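Local structure of Slr1951 protein (Synechocystis sp., 3HX1) at residues Q10-I15 against V110-R115; L17-R22 against I44-V49; V25-T30 against A54-K59; A67-D72 against E93-T98; G83-G88 against E101-P106. The protein is of unknown function but contains a forkhead-associated (FHA) domain, a module that in its relatives recognises phosphothreonine-containing peptides. One frame throughout, in Å; residues are numbered along the deposited sequence.

Interaction 1: residues Q10-I15 against V110-R115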
# COMPACT_ATOMS: atom_id res chain seq x y z
N GLN A 10 -6.06 14.63 12.98
CA GLN A 10 -5.74 14.06 11.67
C GLN A 10 -5.70 12.53 11.69
O GLN A 10 -5.17 11.93 12.62
CB GLN A 10 -4.39 14.60 11.20
CG GLN A 10 -4.30 16.11 11.13
CD GLN A 10 -2.86 16.59 11.03
OE1 GLN A 10 -2.06 16.36 11.93
NE2 GLN A 10 -2.54 17.26 9.92
N GLU A 11 -6.26 11.91 10.65
CA GLU A 11 -6.28 10.45 10.55
C GLU A 11 -5.60 9.95 9.28
O GLU A 11 -5.54 10.65 8.27
CB GLU A 11 -7.73 9.93 10.62
CG GLU A 11 -8.75 10.74 9.81
CD GLU A 11 -10.17 10.20 9.94
OE1 GLU A 11 -10.42 9.43 10.89
OE2 GLU A 11 -11.03 10.55 9.11
N HIS A 12 -5.07 8.73 9.36
CA HIS A 12 -4.36 8.09 8.25
C HIS A 12 -5.34 7.45 7.27
O HIS A 12 -6.01 6.47 7.62
CB HIS A 12 -3.41 7.02 8.79
CG HIS A 12 -2.41 7.55 9.78
ND1 HIS A 12 -1.40 8.40 9.41
CD2 HIS A 12 -2.30 7.38 11.12
CE1 HIS A 12 -0.70 8.74 10.49
NE2 HIS A 12 -1.23 8.13 11.53
N ILE A 13 -5.40 8.00 6.06
CA ILE A 13 -6.31 7.50 5.04
C ILE A 13 -5.59 6.97 3.82
O ILE A 13 -4.69 7.62 3.28
CB ILE A 13 -7.29 8.60 4.56
CG1 ILE A 13 -8.16 9.08 5.73
CG2 ILE A 13 -8.17 8.07 3.45
CD1 ILE A 13 -8.93 7.98 6.42
N LEU A 14 -6.00 5.79 3.37
CA LEU A 14 -5.40 5.16 2.21
C LEU A 14 -6.42 5.10 1.06
O LEU A 14 -7.43 4.39 1.17
CB LEU A 14 -4.95 3.74 2.57
CG LEU A 14 -3.73 3.19 1.84
CD1 LEU A 14 -2.54 4.11 2.08
CD2 LEU A 14 -3.42 1.78 2.33
N ILE A 15 -6.17 5.85 -0.02
CA ILE A 15 -7.07 5.83 -1.17
C ILE A 15 -6.58 4.73 -2.12
O ILE A 15 -5.53 4.85 -2.76
CB ILE A 15 -7.09 7.17 -1.93
CG1 ILE A 15 -7.54 8.30 -0.99
CG2 ILE A 15 -8.05 7.09 -3.12
CD1 ILE A 15 -6.42 8.85 -0.15
N VAL A 110 -1.97 3.14 -4.55
CA VAL A 110 -2.54 3.64 -3.31
C VAL A 110 -1.98 5.01 -2.97
O VAL A 110 -0.76 5.21 -2.97
CB VAL A 110 -2.28 2.70 -2.10
CG1 VAL A 110 -2.87 1.32 -2.36
CG2 VAL A 110 -0.79 2.61 -1.81
N ARG A 111 -2.87 5.95 -2.70
CA ARG A 111 -2.46 7.28 -2.32
C ARG A 111 -2.63 7.37 -0.82
O ARG A 111 -3.53 6.75 -0.26
CB ARG A 111 -3.32 8.35 -2.99
CG ARG A 111 -3.04 8.56 -4.46
CD ARG A 111 -3.49 9.94 -4.91
NE ARG A 111 -2.84 11.01 -4.16
CZ ARG A 111 -3.46 11.81 -3.29
NH1 ARG A 111 -4.76 11.66 -3.08
NH2 ARG A 111 -2.79 12.75 -2.65
N TYR A 112 -1.75 8.13 -0.18
CA TYR A 112 -1.83 8.30 1.26
C TYR A 112 -2.17 9.74 1.59
O TYR A 112 -1.78 10.66 0.87
CB TYR A 112 -0.52 7.91 1.94
CG TYR A 112 -0.48 8.27 3.41
CD1 TYR A 112 0.09 9.48 3.83
CD2 TYR A 112 -1.01 7.42 4.39
CE1 TYR A 112 0.13 9.84 5.17
CE2 TYR A 112 -0.97 7.78 5.75
CZ TYR A 112 -0.39 8.99 6.13
OH TYR A 112 -0.30 9.36 7.45
N GLU A 113 -2.90 9.93 2.68
CA GLU A 113 -3.28 11.27 3.10
C GLU A 113 -3.42 11.36 4.61
O GLU A 113 -3.91 10.44 5.26
CB GLU A 113 -4.60 11.69 2.44
CG GLU A 113 -4.44 12.29 1.06
CD GLU A 113 -5.77 12.70 0.44
OE1 GLU A 113 -6.58 13.33 1.14
OE2 GLU A 113 -5.99 12.39 -0.75
N TYR A 114 -2.96 12.47 5.18
CA TYR A 114 -3.07 12.69 6.61
C TYR A 114 -4.13 13.77 6.75
O TYR A 114 -3.83 14.96 6.87
CB TYR A 114 -1.74 13.16 7.19
CG TYR A 114 -1.69 13.04 8.69
CD1 TYR A 114 -2.25 11.94 9.34
CD2 TYR A 114 -1.08 14.02 9.47
CE1 TYR A 114 -2.22 11.82 10.71
CE2 TYR A 114 -1.03 13.90 10.85
CZ TYR A 114 -1.61 12.80 11.46
OH TYR A 114 -1.61 12.70 12.83
N ARG A 115 -5.38 13.32 6.71
CA ARG A 115 -6.56 14.18 6.77
C ARG A 115 -6.92 14.65 8.18
O ARG A 115 -6.78 13.91 9.15
CB ARG A 115 -7.73 13.43 6.16
CG ARG A 115 -8.92 14.28 5.79
CD ARG A 115 -9.85 13.43 4.97
NE ARG A 115 -9.15 12.85 3.82
CZ ARG A 115 -9.60 11.82 3.12
NH1 ARG A 115 -10.74 11.23 3.46
NH2 ARG A 115 -8.92 11.38 2.07
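Arg111 O accepts the N-H of Ile15 at 2.8 Å, and Leu14 CA adds a CA-H...O contact to the same oxygen. The return bond from Arg111 N to Ile15 O, and the pair exchanged by Ile13 and Glu113, continue an antiparallel ladder that joins the first and last strands of the chain within the larger sheet of the FHA beta sandwich. On one face of this ladder Glu113 stands between two arginines of its own strand. Its OE2 takes Arg111 NH1 on the anti lone pair at 2.7 Å, whereas Arg115 NH2 reaches OE1 from above the carboxylate plane at 3.2 Å. The main polar partner of Arg115 is Glu24, by a salt bridge of NH1, and Ile13 CG1 lies over the centre of the same guanidinium. Ile15 CD1 rests 3.6 Å from Glu113 OE2. An alanine in place of Glu113 would probably leave Arg111 without this counter-charge and free to turn. The other face is aromatic. Tyr112, with CG anti to the backbone N (chi1 171°), meets His12 ND1 through OH, rim to rim; the modelled length of this hydrogen bond is too short to be exact. Tyr114 CE1 lies over one face of the imidazole, 3.4 Å from His12 CE1, with the planes 23° apart and the rings slid so that they barely overlap. Gln10 CB lies over one face of the Tyr114 ring. The pairing thus separates a shared-charge network on one side from an aromatic cluster on the other.

Interaction 2: residues L17-R22 against I44-V49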
# COMPACT_ATOMS: atom_id res chain seq x y z
N LEU A 17 -7.02 2.30 -5.46
CA LEU A 17 -7.60 2.23 -6.79
C LEU A 17 -7.21 0.92 -7.45
O LEU A 17 -6.04 0.67 -7.71
CB LEU A 17 -7.10 3.38 -7.66
CG LEU A 17 -7.57 3.30 -9.11
CD1 LEU A 17 -9.10 3.28 -9.13
CD2 LEU A 17 -7.03 4.47 -9.90
N ASP A 18 -8.21 0.08 -7.72
CA ASP A 18 -7.96 -1.21 -8.37
C ASP A 18 -9.18 -1.68 -9.15
O ASP A 18 -10.14 -0.95 -9.32
CB ASP A 18 -7.59 -2.26 -7.32
CG ASP A 18 -8.60 -2.32 -6.18
OD1 ASP A 18 -9.74 -1.83 -6.34
OD2 ASP A 18 -8.25 -2.88 -5.12
N ASP A 19 -9.12 -2.92 -9.62
CA ASP A 19 -10.22 -3.52 -10.39
C ASP A 19 -11.60 -3.26 -9.79
O ASP A 19 -12.60 -3.26 -10.51
CB ASP A 19 -10.01 -5.04 -10.52
CG ASP A 19 -8.74 -5.40 -11.28
OD1 ASP A 19 -7.98 -4.48 -11.67
OD2 ASP A 19 -8.50 -6.61 -11.49
N ALA A 20 -11.67 -3.03 -8.48
CA ALA A 20 -12.94 -2.78 -7.80
C ALA A 20 -13.31 -1.30 -7.70
O ALA A 20 -14.31 -0.96 -7.06
CB ALA A 20 -12.91 -3.38 -6.41
N GLY A 21 -12.50 -0.43 -8.32
CA GLY A 21 -12.77 0.99 -8.27
C GLY A 21 -11.93 1.71 -7.24
O GLY A 21 -11.00 1.15 -6.68
N ARG A 22 -12.25 2.97 -6.99
CA ARG A 22 -11.51 3.76 -6.02
C ARG A 22 -12.24 3.76 -4.68
O ARG A 22 -13.44 4.07 -4.63
CB ARG A 22 -11.33 5.19 -6.54
CG ARG A 22 -10.54 6.07 -5.61
CD ARG A 22 -10.33 7.50 -6.14
NE ARG A 22 -9.51 7.55 -7.34
CZ ARG A 22 -9.99 7.49 -8.58
NH1 ARG A 22 -11.30 7.39 -8.81
NH2 ARG A 22 -9.16 7.55 -9.61
N ILE A 44 -5.93 -5.55 -2.51
CA ILE A 44 -5.76 -4.71 -3.68
C ILE A 44 -6.05 -5.66 -4.84
O ILE A 44 -5.19 -6.44 -5.26
CB ILE A 44 -4.33 -4.16 -3.83
CG1 ILE A 44 -4.14 -2.92 -2.94
CG2 ILE A 44 -4.11 -3.71 -5.26
CD1 ILE A 44 -4.31 -3.17 -1.50
N LYS A 45 -7.28 -5.59 -5.33
CA LYS A 45 -7.77 -6.44 -6.40
C LYS A 45 -7.16 -6.17 -7.77
O LYS A 45 -7.49 -5.17 -8.41
CB LYS A 45 -9.29 -6.32 -6.48
CG LYS A 45 -9.96 -7.12 -7.59
CD LYS A 45 -11.43 -6.72 -7.73
CE LYS A 45 -12.12 -7.45 -8.86
NZ LYS A 45 -13.46 -6.86 -9.16
N SER A 46 -6.29 -7.08 -8.20
CA SER A 46 -5.62 -7.02 -9.50
C SER A 46 -4.74 -8.23 -9.70
O SER A 46 -4.31 -8.86 -8.74
CB SER A 46 -4.75 -5.77 -9.65
OG SER A 46 -4.22 -5.70 -10.96
N GLN A 47 -4.46 -8.54 -10.97
CA GLN A 47 -3.62 -9.68 -11.31
C GLN A 47 -2.15 -9.29 -11.30
O GLN A 47 -1.27 -10.15 -11.25
CB GLN A 47 -3.98 -10.22 -12.69
CG GLN A 47 -3.91 -9.17 -13.80
CD GLN A 47 -4.03 -9.79 -15.18
OE1 GLN A 47 -4.82 -10.72 -15.39
NE2 GLN A 47 -3.27 -9.27 -16.13
N PHE A 48 -1.89 -7.99 -11.35
CA PHE A 48 -0.52 -7.49 -11.34
C PHE A 48 -0.01 -7.38 -9.92
O PHE A 48 1.15 -7.09 -9.68
CB PHE A 48 -0.45 -6.13 -12.04
CG PHE A 48 -1.03 -6.13 -13.43
CD1 PHE A 48 -0.80 -7.20 -14.29
CD2 PHE A 48 -1.76 -5.05 -13.89
CE1 PHE A 48 -1.28 -7.19 -15.59
CE2 PHE A 48 -2.24 -5.02 -15.20
CZ PHE A 48 -2.00 -6.09 -16.05
N VAL A 49 -0.91 -7.62 -8.97
CA VAL A 49 -0.56 -7.56 -7.56
C VAL A 49 -0.40 -8.97 -6.99
O VAL A 49 -1.26 -9.82 -7.16
CB VAL A 49 -1.64 -6.83 -6.76
CG1 VAL A 49 -1.39 -7.00 -5.26
CG2 VAL A 49 -1.65 -5.37 -7.14
O HOH W 1 -6.38 -7.81 -12.69
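Asp18 and Lys45 join the tip of the hairpin of strands 11-18 and 21-27, in the larger sheet of the FHA beta sandwich, to the loop linking strands 42-43 and 54-58. The Asp18 carboxylate is used by both its oxygens. OD2 receives Lys45 N at 2.9 Å, and OD1 receives Ala20 N at 3.1 Å in an Asx turn; each donor comes from above the carboxylate plane. The first torsion (chi1 52°) sets CG between the backbone N and the carbonyl carbon. Asp18 to Gly21 form a type I turn, from which Asp19 N reaches Lys45 O, 3.0 Å away and nearly along the C=O axis. Further along the loop, Gln47 N gives its hydrogen to a water that donates in turn to Asp19 OD2, while Phe48 N is taken by Ser46 OG in an ST turn. The extended Lys45 chain runs past Asp19 CB, its CD 3.6 Å away; NZ stays 5.5 Å from Asp19 OD2, so the two charges do not pair directly. The N-H groups named here are met by carboxylate, hydroxyl, water and one backbone carbonyl, which is likely to hold this irregular loop in shape against the hairpin.

Interaction 3: residues V25-T30 against A54-K59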
# COMPACT_ATOMS: atom_id res chain seq x y z
N VAL A 25 -9.65 3.63 2.84
CA VAL A 25 -9.41 2.78 3.99
C VAL A 25 -8.79 3.63 5.08
O VAL A 25 -7.92 4.46 4.82
CB VAL A 25 -8.42 1.65 3.64
CG1 VAL A 25 -8.11 0.83 4.87
CG2 VAL A 25 -8.99 0.78 2.55
N LEU A 26 -9.25 3.42 6.31
CA LEU A 26 -8.71 4.17 7.43
C LEU A 26 -7.61 3.30 8.01
O LEU A 26 -7.85 2.13 8.31
CB LEU A 26 -9.79 4.42 8.47
CG LEU A 26 -9.29 5.12 9.73
CD1 LEU A 26 -8.97 6.57 9.40
CD2 LEU A 26 -10.35 5.03 10.81
N LEU A 27 -6.41 3.84 8.13
CA LEU A 27 -5.29 3.08 8.68
C LEU A 27 -5.30 3.23 10.20
O LEU A 27 -5.06 4.32 10.73
CB LEU A 27 -3.98 3.57 8.08
CG LEU A 27 -3.29 2.58 7.15
CD1 LEU A 27 -4.29 1.85 6.28
CD2 LEU A 27 -2.28 3.34 6.30
N THR A 28 -5.57 2.13 10.88
CA THR A 28 -5.70 2.11 12.33
C THR A 28 -4.66 1.28 13.06
O THR A 28 -4.22 1.64 14.15
CB THR A 28 -7.11 1.57 12.70
OG1 THR A 28 -8.08 2.62 12.57
CG2 THR A 28 -7.13 1.02 14.12
N GLU A 29 -4.26 0.16 12.46
CA GLU A 29 -3.31 -0.74 13.10
C GLU A 29 -1.82 -0.45 12.91
O GLU A 29 -1.43 0.45 12.18
CB GLU A 29 -3.61 -2.18 12.68
CG GLU A 29 -5.01 -2.67 13.07
CD GLU A 29 -5.29 -2.50 14.56
OE1 GLU A 29 -4.55 -3.09 15.38
OE2 GLU A 29 -6.24 -1.77 14.91
N THR A 30 -1.01 -1.27 13.59
CA THR A 30 0.44 -1.16 13.58
C THR A 30 1.11 -1.85 12.40
O THR A 30 2.16 -1.41 11.92
CB THR A 30 1.00 -1.76 14.87
OG1 THR A 30 0.64 -0.94 15.98
CG2 THR A 30 2.51 -1.89 14.79
N ALA A 54 3.04 -6.35 -0.17
CA ALA A 54 3.86 -5.54 0.70
C ALA A 54 3.33 -5.50 2.12
O ALA A 54 2.36 -6.19 2.45
CB ALA A 54 3.94 -4.14 0.14
N VAL A 55 3.98 -4.70 2.97
CA VAL A 55 3.56 -4.53 4.35
C VAL A 55 3.71 -3.08 4.80
O VAL A 55 4.56 -2.35 4.30
CB VAL A 55 4.36 -5.43 5.31
CG1 VAL A 55 4.16 -6.89 4.95
CG2 VAL A 55 5.83 -5.05 5.27
N LEU A 56 2.87 -2.69 5.74
CA LEU A 56 2.87 -1.34 6.30
C LEU A 56 3.10 -1.47 7.79
O LEU A 56 2.35 -2.15 8.49
CB LEU A 56 1.51 -0.67 6.08
CG LEU A 56 1.14 -0.29 4.65
CD1 LEU A 56 -0.30 0.18 4.62
CD2 LEU A 56 2.08 0.81 4.15
N VAL A 57 4.15 -0.82 8.28
CA VAL A 57 4.44 -0.86 9.70
C VAL A 57 4.48 0.57 10.21
O VAL A 57 5.17 1.42 9.65
CB VAL A 57 5.81 -1.55 9.99
CG1 VAL A 57 5.93 -2.82 9.16
CG2 VAL A 57 6.95 -0.61 9.66
N ARG A 58 3.71 0.85 11.26
CA ARG A 58 3.70 2.19 11.82
C ARG A 58 4.93 2.29 12.70
O ARG A 58 5.26 1.33 13.40
CB ARG A 58 2.44 2.40 12.64
CG ARG A 58 2.15 3.86 12.98
CD ARG A 58 0.73 4.00 13.50
NE ARG A 58 0.48 3.04 14.58
CZ ARG A 58 -0.73 2.69 14.99
NH1 ARG A 58 -1.81 3.21 14.42
NH2 ARG A 58 -0.86 1.80 15.98
N LYS A 59 5.62 3.43 12.65
CA LYS A 59 6.82 3.65 13.46
C LYS A 59 6.48 4.10 14.88
O LYS A 59 6.05 3.30 15.73
CB LYS A 59 7.72 4.68 12.78
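Arg58 spreads its guanidinium beneath Glu29 O, which lies 3.5 Å above one face and is offset toward the rim. The contact spans the edge of the FHA beta sandwich, where the chain leaves strand 21-27 of the larger sheet and crosses to the smaller one. The side chain starts with CG anti to the backbone N (chi1 -166°) and bends at chi3, beyond which the guanidinium lies against the crossing residues. NH1 gives a hydrogen bond to Thr28 O at 2.9 Å; the donor stands well above the carbonyl plane, and the oxygen is tilted 28° from the guanidinium plane. NH2 adds a weak bond to Thr30 OG1, with the two side chains meeting at about a right angle. One arginine thereby engages two residues of the connection, and Glu29 O, which looks onto its face, takes the hydroxyl of Tyr68. An alanine at Arg58 would probably leave Thr28 O without this donor and Thr30 OG1 without its weak partner, setting the crossing freer to shift. Deeper in, Leu27 and Leu56 bring the two sheets into apolar contact, CD2 of the first 4.1 Å from CD1 of the second. The backbone of Arg58 is tied as well, since its N-H bonds Thr30 O at 2.8 Å, and Val57 CA makes a CA-H...O contact with the same Thr30 O at 3.2 Å.

Interaction 4: residues A67-D72 against E93-T98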
# COMPACT_ATOMS: atom_id res chain seq x y z
N ALA A 67 4.26 8.44 10.84
CA ALA A 67 3.43 7.62 9.96
C ALA A 67 3.88 6.19 9.74
O ALA A 67 4.59 5.60 10.55
CB ALA A 67 3.28 8.32 8.61
N TYR A 68 3.42 5.64 8.62
CA TYR A 68 3.69 4.26 8.22
C TYR A 68 4.83 4.14 7.22
O TYR A 68 5.07 5.04 6.42
CB TYR A 68 2.44 3.66 7.57
CG TYR A 68 1.30 3.38 8.51
CD1 TYR A 68 1.12 2.11 9.05
CD2 TYR A 68 0.42 4.39 8.88
CE1 TYR A 68 0.11 1.85 9.94
CE2 TYR A 68 -0.61 4.13 9.78
CZ TYR A 68 -0.76 2.86 10.30
OH TYR A 68 -1.78 2.61 11.18
N ARG A 69 5.53 3.02 7.28
CA ARG A 69 6.61 2.73 6.36
C ARG A 69 6.11 1.54 5.56
O ARG A 69 5.48 0.64 6.12
CB ARG A 69 7.87 2.36 7.13
CG ARG A 69 8.92 1.66 6.29
CD ARG A 69 10.25 1.50 7.04
NE ARG A 69 10.93 2.79 7.18
CZ ARG A 69 12.23 2.93 7.38
NH1 ARG A 69 13.01 1.86 7.47
NH2 ARG A 69 12.76 4.14 7.49
N ILE A 70 6.37 1.53 4.26
CA ILE A 70 5.93 0.42 3.41
C ILE A 70 7.14 -0.34 2.89
O ILE A 70 8.07 0.25 2.34
CB ILE A 70 5.07 0.91 2.21
CG1 ILE A 70 4.75 -0.27 1.29
CG2 ILE A 70 5.80 2.02 1.44
CD1 ILE A 70 3.82 0.03 0.15
N ILE A 71 7.14 -1.65 3.06
CA ILE A 71 8.23 -2.49 2.62
C ILE A 71 7.71 -3.41 1.54
O ILE A 71 6.59 -3.91 1.64
CB ILE A 71 8.79 -3.32 3.80
CG1 ILE A 71 9.33 -2.39 4.89
CG2 ILE A 71 9.90 -4.24 3.32
CD1 ILE A 71 8.36 -2.09 5.99
N ASP A 72 8.50 -3.64 0.49
CA ASP A 72 8.08 -4.52 -0.59
C ASP A 72 8.26 -5.97 -0.18
O ASP A 72 9.17 -6.30 0.57
CB ASP A 72 8.90 -4.24 -1.86
CG ASP A 72 8.53 -5.15 -3.02
OD1 ASP A 72 7.35 -5.13 -3.47
OD2 ASP A 72 9.41 -5.89 -3.49
N GLU A 93 11.63 0.09 0.48
CA GLU A 93 10.84 0.61 1.58
C GLU A 93 10.77 2.11 1.46
O GLU A 93 11.64 2.74 0.85
CB GLU A 93 11.42 0.19 2.93
CG GLU A 93 12.91 0.42 3.11
CD GLU A 93 13.42 -0.17 4.42
OE1 GLU A 93 13.01 0.31 5.49
OE2 GLU A 93 14.23 -1.13 4.37
N HIS A 94 9.74 2.71 2.04
CA HIS A 94 9.54 4.14 1.93
C HIS A 94 8.67 4.63 3.06
O HIS A 94 7.64 4.02 3.37
CB HIS A 94 8.86 4.42 0.58
CG HIS A 94 8.55 5.86 0.33
ND1 HIS A 94 9.47 6.75 -0.19
CD2 HIS A 94 7.39 6.56 0.46
CE1 HIS A 94 8.89 7.93 -0.37
NE2 HIS A 94 7.62 7.83 0.02
N ILE A 95 9.08 5.72 3.71
CA ILE A 95 8.28 6.29 4.78
C ILE A 95 7.23 7.13 4.07
O ILE A 95 7.53 8.20 3.53
CB ILE A 95 9.12 7.15 5.74
CG1 ILE A 95 10.14 6.26 6.46
CG2 ILE A 95 8.21 7.87 6.75
CD1 ILE A 95 10.86 6.94 7.61
N ILE A 96 6.00 6.61 4.06
CA ILE A 96 4.89 7.26 3.38
C ILE A 96 4.52 8.65 3.85
O ILE A 96 4.11 8.85 5.00
CB ILE A 96 3.64 6.38 3.44
CG1 ILE A 96 4.01 4.93 3.13
CG2 ILE A 96 2.61 6.87 2.44
CD1 ILE A 96 2.85 3.97 3.18
N GLN A 97 4.67 9.61 2.94
CA GLN A 97 4.35 11.01 3.18
C GLN A 97 2.98 11.32 2.59
O GLN A 97 2.61 10.79 1.54
CB GLN A 97 5.40 11.89 2.50
CG GLN A 97 6.85 11.54 2.83
CD GLN A 97 7.16 11.65 4.31
OE1 GLN A 97 6.73 12.59 4.98
NE2 GLN A 97 7.92 10.69 4.83
N THR A 98 2.22 12.18 3.25
CA THR A 98 0.89 12.53 2.75
C THR A 98 0.98 13.15 1.36
O THR A 98 1.65 14.17 1.16
CB THR A 98 0.18 13.52 3.70
OG1 THR A 98 -1.16 13.75 3.24
CG2 THR A 98 0.92 14.84 3.76
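Arg69 and Glu93 cross obliquely on one face of an antiparallel pair of strands, with the guanidinium and carboxylate planes turned 82° apart. Only one oxygen makes the salt bridge: Glu93 OE1 lies 2.5 Å from Arg69 NH1. The two groups therefore meet through a single pair of atoms and not in a flat, two-pronged fashion. Ile95 comes up at the edge of the guanidinium, close to its plane, with CD1 3.4 Å from Arg69 NH2. Glu93 reaches the arginine by an extended chain whose CG sits between the backbone N and the carbonyl carbon (chi1 49°), and its CB packs side by side with Ile71, 3.9 Å from CG1 of that residue. The opposite face turns inward. Ile70 lies aslant Ile96, CG2 of the former 3.8 Å from CG1 of the latter. Leu56 and Leu84 touch Ile70, and Tyr112 of the other sheet covers Ile96, so these two lie in the hydrophobic interior of the sandwich. His94, on the same face as Ile70, is fixed through NE2 by Asp100. Between the faces, Ile70 N donates to His94 O at 2.9 Å, and Ile96 N to Tyr68 O at 3.0 Å. The second bond carries the pairing one step past the end of strand 93-95. Just beyond, Gln97 NE2 turns back to Ile95 O at 2.8 Å. Water around the exposed Glu93 is likely to weaken the outer ion pair, whereas the inner contact is apolar and depends on burial.

Interaction 5: residues G83-G88 against E101-P106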
# COMPACT_ATOMS: atom_id res chain seq x y z
N GLY A 83 7.58 -4.20 -7.97
CA GLY A 83 7.57 -3.82 -6.57
C GLY A 83 6.69 -2.63 -6.30
O GLY A 83 5.51 -2.60 -6.65
N LEU A 84 7.28 -1.63 -5.66
CA LEU A 84 6.57 -0.41 -5.34
C LEU A 84 7.23 0.70 -6.13
O LEU A 84 8.41 1.00 -5.94
CB LEU A 84 6.68 -0.14 -3.84
CG LEU A 84 6.39 -1.37 -2.96
CD1 LEU A 84 6.54 -1.00 -1.49
CD2 LEU A 84 4.99 -1.88 -3.24
N MSE A 85 6.47 1.30 -7.04
CA MSE A 85 7.01 2.38 -7.85
C MSE A 85 6.47 3.71 -7.39
O MSE A 85 5.26 3.94 -7.39
CB MSE A 85 6.66 2.15 -9.31
CG MSE A 85 7.35 3.09 -10.26
SE MSE A 85 7.13 2.41 -12.05
CE MSE A 85 5.34 3.06 -12.41
N ILE A 86 7.37 4.59 -6.98
CA ILE A 86 6.97 5.91 -6.52
C ILE A 86 7.67 6.93 -7.41
O ILE A 86 8.90 6.96 -7.48
CB ILE A 86 7.35 6.11 -5.05
CG1 ILE A 86 6.60 5.06 -4.21
CG2 ILE A 86 7.01 7.52 -4.61
CD1 ILE A 86 6.80 5.18 -2.72
N ASN A 87 6.87 7.74 -8.09
CA ASN A 87 7.41 8.75 -8.99
C ASN A 87 8.33 8.09 -10.03
O ASN A 87 9.45 8.53 -10.25
CB ASN A 87 8.17 9.80 -8.19
CG ASN A 87 7.35 10.37 -7.06
OD1 ASN A 87 7.77 11.28 -6.36
ND2 ASN A 87 6.15 9.82 -6.88
N GLY A 88 7.82 7.02 -10.63
CA GLY A 88 8.55 6.30 -11.67
C GLY A 88 9.72 5.42 -11.27
O GLY A 88 10.28 4.74 -12.12
N GLU A 101 1.85 8.64 -4.01
CA GLU A 101 1.09 7.70 -4.80
C GLU A 101 1.99 6.51 -5.10
O GLU A 101 2.89 6.61 -5.93
CB GLU A 101 0.64 8.31 -6.13
CG GLU A 101 -0.03 7.28 -7.04
CD GLU A 101 0.01 7.67 -8.50
OE1 GLU A 101 1.13 7.92 -9.02
OE2 GLU A 101 -1.06 7.72 -9.13
N ILE A 102 1.74 5.39 -4.43
CA ILE A 102 2.56 4.22 -4.67
C ILE A 102 1.95 3.38 -5.79
O ILE A 102 0.99 2.64 -5.57
CB ILE A 102 2.70 3.35 -3.41
CG1 ILE A 102 3.45 4.11 -2.32
CG2 ILE A 102 3.46 2.08 -3.75
CD1 ILE A 102 2.58 4.62 -1.22
N VAL A 103 2.50 3.51 -6.99
CA VAL A 103 2.02 2.75 -8.14
C VAL A 103 2.60 1.36 -8.02
O VAL A 103 3.81 1.13 -8.12
CB VAL A 103 2.43 3.41 -9.46
CG1 VAL A 103 2.04 2.52 -10.61
CG2 VAL A 103 1.74 4.76 -9.58
N MSE A 104 1.69 0.42 -7.79
CA MSE A 104 2.08 -0.94 -7.58
C MSE A 104 1.62 -2.04 -8.54
O MSE A 104 1.29 -3.16 -8.09
CB MSE A 104 1.73 -1.24 -6.12
CG MSE A 104 0.29 -0.93 -5.63
SE MSE A 104 0.19 -2.13 -4.23
CE MSE A 104 0.45 -3.32 -5.67
N GLY A 105 1.64 -1.69 -9.84
CA GLY A 105 1.24 -2.55 -10.96
C GLY A 105 0.45 -1.76 -12.03
O GLY A 105 -0.01 -0.64 -11.75
N PRO A 106 0.28 -2.28 -13.26
CA PRO A 106 -0.48 -1.57 -14.31
C PRO A 106 -1.90 -1.27 -13.82
O PRO A 106 -2.65 -2.17 -13.44
CB PRO A 106 -0.49 -2.56 -15.47
CG PRO A 106 0.81 -3.30 -15.30
CD PRO A 106 0.87 -3.52 -13.80
O HOH W 2 5.31 -1.59 -9.72
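Met85, a selenomethionine, carries CG anti to its backbone N (chi1 -171°), and Val103 sets CG1 in the same relation (chi1 174°); the two side chains, on the same face, lie side by side and point the same way. A bend at chi3 then brings Met85 CE to 3.8 Å from Val103 CG1. They form a hydrogen-bonded antiparallel pair in the larger sheet of the FHA beta sandwich. Met85 N donates to Val103 O at 2.9 Å, and Val103 N to Met85 O at 2.8 Å. The pairing is short, and the N-to-C directions of the two short strands are 134° apart, well short of antiparallel. On the face turned to the interior, Ile86 and Ile102 both hold CG1 anti to the carbonyl carbon and run alongside each other, with Ile86 CD1 3.5 Å from Ile102 CG1. Leu84 CB follows at 3.9 Å from Ile102 CG2, and Leu84 goes on to touch Ile70 of the other sheet. Met104, also a selenomethionine, packs its CB near Leu84 CD2 and touches Val49 and His53. Gly83 O takes His53 NE2 as a donor. A water also gives a hydrogen to Gly83 O at 3.2 Å and a weak one to Val103 O at 3.5 Å.

Overall arrangement
Interactions 1 and 5 belong to the larger sheet of the sandwich and are joined directly, Val110 O lying 2.9 Å from Ile102 N; 1 adds charge and aromatic rings to the ladder, whereas 5, the most buried, rests on aliphatic side chains. Interaction 4 pairs strands of the smaller sheet and meets both, chiefly through Ile96 and Ile70, with Tyr112 CB 3.3 Å from Ile96 CG2. Interactions 2 and 3 lie nearer the surface, each with several exposed residues. Interaction 3 links the sheets at one end, where one arginine and a single backbone bond do the work of a ladder. Interaction 2, about 19 Å from 3 between centres, ties a hairpin to a loop through carboxylates and water.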